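Local coordinates for transcriptional protein SWT1 (Saccharomyces cerevisiae, PDB 4PQZ) that is involved in transcription, probably as an activator, and has RNA endonuclease activity, the chain here being its C-terminal HEPN-like domain, at residues A[101-106]-A[133-138]; A[52-57]-A[80-85]; A[108-111]-A[115-118]. All blocks are in the same frame, centred on the assembly; numbering follows the deposited sequence.

Interaction 1: A[101-106]-A[133-138]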
# COMPACT_ATOMS: atom_id res chain seq x y z
N SER A 101 -5.58 -8.58 11.73
CA SER A 101 -5.32 -9.17 10.43
C SER A 101 -4.67 -10.52 10.68
O SER A 101 -4.09 -10.76 11.74
CB SER A 101 -4.36 -8.27 9.64
OG SER A 101 -4.12 -8.79 8.35
N LYS A 102 -4.76 -11.40 9.69
CA LYS A 102 -4.08 -12.68 9.72
C LYS A 102 -2.67 -12.56 9.15
O LYS A 102 -1.88 -13.50 9.20
CB LYS A 102 -4.86 -13.71 8.90
CG LYS A 102 -6.32 -13.86 9.31
CD LYS A 102 -6.44 -14.59 10.64
CE LYS A 102 -7.86 -14.49 11.14
NZ LYS A 102 -7.99 -15.05 12.52
N ILE A 103 -2.38 -11.39 8.58
CA ILE A 103 -1.06 -11.12 8.03
C ILE A 103 0.03 -11.19 9.11
O ILE A 103 -0.08 -10.56 10.17
CB ILE A 103 -1.07 -9.76 7.26
CG1 ILE A 103 -1.98 -9.88 6.03
CG2 ILE A 103 0.34 -9.34 6.83
CD1 ILE A 103 -2.24 -8.56 5.28
N LYS A 104 1.05 -12.01 8.85
CA LYS A 104 2.21 -12.14 9.74
C LYS A 104 3.45 -11.51 9.10
O LYS A 104 3.48 -11.24 7.89
CB LYS A 104 2.53 -13.61 10.03
CG LYS A 104 1.52 -14.33 10.88
CD LYS A 104 1.95 -15.76 11.13
CE LYS A 104 0.80 -16.59 11.68
NZ LYS A 104 1.09 -18.05 11.71
N LYS A 105 4.48 -11.30 9.93
CA LYS A 105 5.75 -10.71 9.52
C LYS A 105 6.27 -11.25 8.19
O LYS A 105 6.54 -10.48 7.26
CB LYS A 105 6.81 -10.91 10.62
CG LYS A 105 8.25 -10.53 10.22
CD LYS A 105 9.18 -10.41 11.44
CE LYS A 105 10.65 -10.28 11.04
NZ LYS A 105 10.94 -9.04 10.25
N ASN A 106 6.37 -12.57 8.09
CA ASN A 106 6.90 -13.24 6.89
C ASN A 106 6.24 -12.89 5.54
O ASN A 106 6.86 -13.04 4.48
CB ASN A 106 6.92 -14.76 7.13
CG ASN A 106 7.56 -15.51 5.98
OD1 ASN A 106 8.79 -15.56 5.86
ND2 ASN A 106 6.73 -16.11 5.13
N GLU A 133 -6.08 -2.71 -0.93
CA GLU A 133 -7.24 -2.10 -0.30
C GLU A 133 -7.33 -2.55 1.16
O GLU A 133 -7.40 -1.71 2.07
CB GLU A 133 -8.53 -2.46 -1.06
CG GLU A 133 -9.80 -2.33 -0.25
CD GLU A 133 -11.07 -2.57 -1.06
OE1 GLU A 133 -10.99 -2.61 -2.31
OE2 GLU A 133 -12.15 -2.73 -0.45
N THR A 134 -7.32 -3.87 1.36
CA THR A 134 -7.34 -4.48 2.69
C THR A 134 -6.15 -3.97 3.53
O THR A 134 -6.34 -3.51 4.65
CB THR A 134 -7.28 -6.04 2.58
OG1 THR A 134 -8.38 -6.51 1.79
CG2 THR A 134 -7.33 -6.72 3.95
N VAL A 135 -4.94 -4.03 2.95
CA VAL A 135 -3.69 -3.61 3.62
C VAL A 135 -3.64 -2.12 3.98
O VAL A 135 -3.27 -1.75 5.11
CB VAL A 135 -2.45 -3.99 2.77
CG1 VAL A 135 -1.20 -3.29 3.27
CG2 VAL A 135 -2.26 -5.50 2.76
N LEU A 136 -4.02 -1.25 3.04
CA LEU A 136 -4.09 0.18 3.32
C LEU A 136 -5.00 0.52 4.49
O LEU A 136 -4.73 1.45 5.25
CB LEU A 136 -4.48 0.96 2.08
CG LEU A 136 -3.36 1.05 1.04
CD1 LEU A 136 -3.86 1.62 -0.30
CD2 LEU A 136 -2.15 1.81 1.58
N HIS A 137 -6.07 -0.24 4.65
CA HIS A 137 -6.93 -0.12 5.82
C HIS A 137 -6.16 -0.24 7.13
O HIS A 137 -6.27 0.62 8.00
CB HIS A 137 -8.07 -1.14 5.76
CG HIS A 137 -9.19 -0.72 4.86
ND1 HIS A 137 -10.12 -1.61 4.36
CD2 HIS A 137 -9.55 0.50 4.39
CE1 HIS A 137 -10.99 -0.95 3.61
NE2 HIS A 137 -10.66 0.33 3.61
N PHE A 138 -5.39 -1.32 7.28
CA PHE A 138 -4.58 -1.53 8.49
C PHE A 138 -3.51 -0.46 8.65
O PHE A 138 -3.28 0.03 9.75
CB PHE A 138 -3.97 -2.94 8.50
CG PHE A 138 -5.01 -4.05 8.49
CD1 PHE A 138 -5.85 -4.22 9.58
CD2 PHE A 138 -5.16 -4.88 7.38
CE1 PHE A 138 -6.83 -5.21 9.58
CE2 PHE A 138 -6.14 -5.87 7.37
CZ PHE A 138 -6.98 -6.04 8.47

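Interaction 2: A[52-57]-A[80-85]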
# COMPACT_ATOMS: atom_id res chain seq x y z
N PHE A 52 2.86 7.21 1.33
CA PHE A 52 2.31 8.15 2.31
C PHE A 52 2.14 7.49 3.67
O PHE A 52 2.56 8.05 4.69
CB PHE A 52 0.96 8.73 1.85
CG PHE A 52 0.21 9.48 2.94
CD1 PHE A 52 0.56 10.79 3.28
CD2 PHE A 52 -0.83 8.87 3.63
CE1 PHE A 52 -0.12 11.48 4.28
CE2 PHE A 52 -1.52 9.56 4.63
CZ PHE A 52 -1.16 10.86 4.96
N ALA A 53 1.51 6.31 3.67
CA ALA A 53 1.18 5.60 4.90
C ALA A 53 2.42 5.15 5.67
O ALA A 53 2.48 5.26 6.90
CB ALA A 53 0.28 4.41 4.62
N ILE A 54 3.41 4.66 4.95
CA ILE A 54 4.65 4.25 5.57
C ILE A 54 5.46 5.44 6.08
O ILE A 54 5.92 5.44 7.23
CB ILE A 54 5.48 3.36 4.63
CG1 ILE A 54 4.78 2.00 4.49
CG2 ILE A 54 6.89 3.20 5.15
CD1 ILE A 54 5.55 1.02 3.69
N ASP A 55 5.59 6.48 5.25
CA ASP A 55 6.22 7.75 5.63
C ASP A 55 5.64 8.33 6.92
O ASP A 55 6.37 8.68 7.84
CB ASP A 55 6.07 8.79 4.50
CG ASP A 55 6.84 10.11 4.78
OD1 ASP A 55 8.05 10.19 4.48
OD2 ASP A 55 6.23 11.07 5.29
N HIS A 56 4.32 8.41 6.97
CA HIS A 56 3.61 9.07 8.06
C HIS A 56 3.76 8.33 9.39
O HIS A 56 3.93 8.93 10.46
CB HIS A 56 2.11 9.23 7.70
CG HIS A 56 1.44 10.35 8.42
ND1 HIS A 56 0.66 10.16 9.55
CD2 HIS A 56 1.44 11.68 8.19
CE1 HIS A 56 0.21 11.32 9.97
NE2 HIS A 56 0.66 12.27 9.16
N THR A 57 3.69 7.01 9.31
CA THR A 57 3.80 6.16 10.47
C THR A 57 5.25 6.17 11.03
O THR A 57 5.46 6.27 12.24
CB THR A 57 3.28 4.74 10.13
OG1 THR A 57 1.85 4.69 10.24
CG2 THR A 57 3.93 3.65 11.02
N GLU A 80 8.40 -2.79 -3.43
CA GLU A 80 9.40 -3.62 -2.75
C GLU A 80 10.11 -2.92 -1.58
O GLU A 80 10.30 -3.53 -0.54
CB GLU A 80 10.44 -4.17 -3.74
CG GLU A 80 11.47 -5.09 -3.10
CD GLU A 80 11.75 -6.33 -3.93
OE1 GLU A 80 11.94 -6.20 -5.16
OE2 GLU A 80 11.78 -7.44 -3.34
N ASN A 81 10.50 -1.66 -1.77
CA ASN A 81 11.02 -0.83 -0.67
C ASN A 81 10.04 -0.71 0.49
O ASN A 81 10.42 -0.88 1.65
CB ASN A 81 11.35 0.57 -1.16
CG ASN A 81 12.50 0.60 -2.13
OD1 ASN A 81 13.38 -0.27 -2.10
ND2 ASN A 81 12.52 1.61 -3.00
N ALA A 82 8.79 -0.41 0.16
CA ALA A 82 7.73 -0.29 1.16
C ALA A 82 7.57 -1.57 1.97
O ALA A 82 7.56 -1.55 3.20
CB ALA A 82 6.43 0.10 0.49
N SER A 83 7.46 -2.69 1.26
CA SER A 83 7.35 -4.01 1.88
C SER A 83 8.51 -4.29 2.82
O SER A 83 8.33 -4.72 3.96
CB SER A 83 7.30 -5.08 0.80
OG SER A 83 7.24 -6.36 1.39
N ASN A 84 9.72 -4.04 2.33
CA ASN A 84 10.93 -4.16 3.15
C ASN A 84 10.86 -3.30 4.43
O ASN A 84 11.18 -3.77 5.53
CB ASN A 84 12.19 -3.85 2.32
CG ASN A 84 13.46 -3.79 3.18
OD1 ASN A 84 13.71 -4.69 3.99
ND2 ASN A 84 14.25 -2.72 3.01
N TYR A 85 10.39 -2.06 4.30
CA TYR A 85 10.11 -1.23 5.49
C TYR A 85 9.09 -1.81 6.48
O TYR A 85 9.29 -1.74 7.69
CB TYR A 85 9.73 0.19 5.09
CG TYR A 85 10.93 1.05 4.81
CD1 TYR A 85 12.03 1.06 5.68
CD2 TYR A 85 10.99 1.82 3.66
CE1 TYR A 85 13.14 1.83 5.40
CE2 TYR A 85 12.09 2.59 3.38
CZ TYR A 85 13.16 2.60 4.25
OH TYR A 85 14.23 3.38 3.94

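Interaction 3: A[108-111]-A[115-118]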
# COMPACT_ATOMS: atom_id res chain seq x y z
N TRP A 108 5.83 -10.07 4.34
CA TRP A 108 6.51 -8.90 3.77
C TRP A 108 7.97 -9.15 3.39
O TRP A 108 8.64 -8.27 2.87
CB TRP A 108 6.42 -7.72 4.72
CG TRP A 108 5.00 -7.46 5.11
CD1 TRP A 108 4.41 -7.77 6.30
CD2 TRP A 108 3.98 -6.90 4.29
NE1 TRP A 108 3.10 -7.40 6.28
CE2 TRP A 108 2.80 -6.87 5.06
CE3 TRP A 108 3.95 -6.39 2.98
CZ2 TRP A 108 1.60 -6.36 4.56
CZ3 TRP A 108 2.75 -5.87 2.49
CH2 TRP A 108 1.59 -5.87 3.27
N LYS A 109 8.44 -10.36 3.64
CA LYS A 109 9.80 -10.74 3.31
C LYS A 109 10.03 -10.70 1.79
O LYS A 109 11.04 -10.18 1.31
CB LYS A 109 10.10 -12.13 3.88
CG LYS A 109 11.57 -12.49 3.99
CD LYS A 109 11.77 -13.58 5.05
CE LYS A 109 12.87 -14.55 4.67
NZ LYS A 109 14.02 -13.83 4.06
N SER A 110 9.07 -11.25 1.05
CA SER A 110 9.13 -11.25 -0.41
C SER A 110 7.71 -11.40 -0.95
O SER A 110 7.15 -12.50 -0.97
CB SER A 110 10.03 -12.38 -0.95
OG SER A 110 10.31 -12.21 -2.34
N LEU A 111 7.14 -10.28 -1.36
CA LEU A 111 5.81 -10.26 -1.96
C LEU A 111 5.84 -10.97 -3.31
O LEU A 111 6.84 -10.88 -4.03
CB LEU A 111 5.34 -8.82 -2.18
CG LEU A 111 4.85 -7.97 -1.02
CD1 LEU A 111 4.48 -6.58 -1.56
CD2 LEU A 111 3.64 -8.63 -0.35
N LEU A 115 1.72 -8.55 -6.73
CA LEU A 115 1.49 -7.51 -5.74
C LEU A 115 2.55 -6.40 -5.82
O LEU A 115 2.35 -5.32 -5.25
CB LEU A 115 1.46 -8.13 -4.34
CG LEU A 115 0.35 -9.18 -4.14
CD1 LEU A 115 0.39 -9.82 -2.74
CD2 LEU A 115 -1.02 -8.57 -4.44
N LYS A 116 3.64 -6.65 -6.54
CA LYS A 116 4.79 -5.72 -6.57
C LYS A 116 4.92 -4.89 -7.84
O LYS A 116 5.80 -4.03 -7.93
CB LYS A 116 6.11 -6.48 -6.37
CG LYS A 116 6.28 -7.06 -5.00
CD LYS A 116 7.73 -7.51 -4.75
CE LYS A 116 8.18 -8.59 -5.72
NZ LYS A 116 9.07 -9.59 -5.04
N SER A 117 4.06 -5.16 -8.83
CA SER A 117 4.23 -4.54 -10.14
C SER A 117 2.91 -4.19 -10.82
O SER A 117 1.83 -4.53 -10.32
CB SER A 117 5.11 -5.42 -11.06
OG SER A 117 4.69 -6.78 -11.05
N LYS A 118 3.01 -3.50 -11.95
CA LYS A 118 1.84 -3.04 -12.69
C LYS A 118 1.09 -4.22 -13.30
O LYS A 118 1.68 -5.01 -14.05
CB LYS A 118 2.23 -2.06 -13.79
CG LYS A 118 1.05 -1.28 -14.34
CD LYS A 118 1.42 -0.42 -15.55
CE LYS A 118 0.99 -1.08 -16.85
NZ LYS A 118 0.49 -0.08 -17.84

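Interaction 1: A[101-106]-A[133-138]
Val-135 is the first residue of helix segment 133-138 to meet the 101-106 loop. Its CG2 methyl lies 4.0 Å from CD1 of Ile-103, and the two side chains cross at about a right angle. The touch is one methyl on another. Ile-103 holds CG1 anti to its carbonyl carbon (chi1 -66°) and continues extended to CD1, which sends that methyl out to the helix. Phe-98 and Trp-108 touch both Ile-103 and Val-135, so the pair belongs to a larger apolar cluster. The helix is also held by His-137 NE2, hydrogen-bonded to Glu-152 of helix 145-163. Phe-138, the last of the segment, makes the second contact. Its ring offers a face to Ser-101, whose CB sits 3.8 Å from the ring centroid and 18° off the normal. This is a CH-pi contact, shifted toward the CZ rim, where CB comes within 3.6 Å of CZ. Ser-101 OG lies 3.7 Å from Phe-138 CE2 and also accepts the backbone N-H of Ile-103 at 3.1 Å, in a nearly straight bond. That bond closes an ST turn. The contact seats the loop after helix 90-97 on helix 122-139 of the all-helical, HEPN-like domain. No hydrogen bond joins the two segments. The loop therefore rests on the helix through dispersion and CH-pi contact, while the serine oxygen beside the ring accepts an N-H from its own loop.

Interaction 2: A[52-57]-A[80-85]
Ile-54 of helix 35-62 reaches over to Ala-82 and Tyr-85 of helix 79-88 with both of its branches. Its CG1 is anti to the carbonyl carbon (chi1 -71°), and the next torsion is extended (chi2 -176°). The long branch thus runs straight out and ends against Ala-82. There CD1 lies 3.3 Å from Ala-82 O and 3.4 Å from Ala-82 CB. The second distance is shorter than usual for two carbons, so the methyl is tightly seated on this turn of the helix. The short branch, CG2, is anti to the backbone N and meets the next turn, 4.1 Å from Tyr-85 CB. Tyr-85 touches with the root of its side chain only. Its CB bond starts toward segment 52-57, but the phenol then leads away, and its OH is hydrogen-bonded to Asp-70 O. The Tyr-85 ring also meets Tyr-71 edge-to-face. Ile-54 and Tyr-85 cross at about a right angle. The small Ala-82 side chain is consistent with the close approach here: the CA atoms of Ile-54 and Ala-82 are 7.0 Å apart. Ile-50 and Phe-51 of helix 35-62 also touch Ala-82. The arrangement is an apolar helix-helix interface in the all-helical, HEPN-like fold of this domain.

Interaction 3: A[108-111]-A[115-118]
Lys-116 NZ donates a hydrogen bond to the backbone O of Leu-111, at 2.8 Å. This is the polar link between the segments. The ammonium lies in the carbonyl plane, with a C=O...N angle of 154°. A second partner is more distant: Glu-80 OE2 of helix 79-88 forms a long, weak ion pair with the same NZ. Ser-110 OG is 4.0 Å from Lys-116 NZ, too far to count as a bond. The apolar part is carried by Leu-111. The lysine chain lies over it, with Lys-116 CG 3.5 Å from Leu-111 CB, a tight carbon pair. Lys-116 CG is also 3.9 Å from Leu-111 CD1. Bends at chi3 (-61°) and chi4 then carry the lysine chain round from the leucine side chain to its carbonyl. The other methyl of Leu-111, CD2, faces Leu-115 CD1 at 4.2 Å. Leu-111 further packs on Ile-79, Ser-83 and Trp-132, and Leu-115 on Phe-131. The contact thus ties loop 108-111 to the short helix 113-116 of the HEPN-like domain, beside helices 79-88 and 122-139. Lys-116 meets one residue twice: CG and CD lie against the leucine side chain, while the ammonium binds its carbonyl. The positive charge would probably polarise that carbonyl.

Overall arrangement
From the N terminus, helix 35-62 comes first. Interaction 2 joins it to helix 79-88 and closes a loop of 22 residues. The chain then passes through helix 90-97 and enters the next loop, where interaction 1 opens at 101-106. Interaction 3 is nested inside interaction 1 and closes a short loop, with three residues between its segments, from 108-111 into helix 113-116. Interaction 1 closes last, on helix 122-139. Trp-108, in segment 108-111 though not touching 115-118, bridges to the other two. Its ring packs on interaction 1, and its carbonyl O is hydrogen-bonded to Ser-83 OG of segment 80-85. Interactions 1 and 2 do not touch; their nearest atoms are about 5 Å apart.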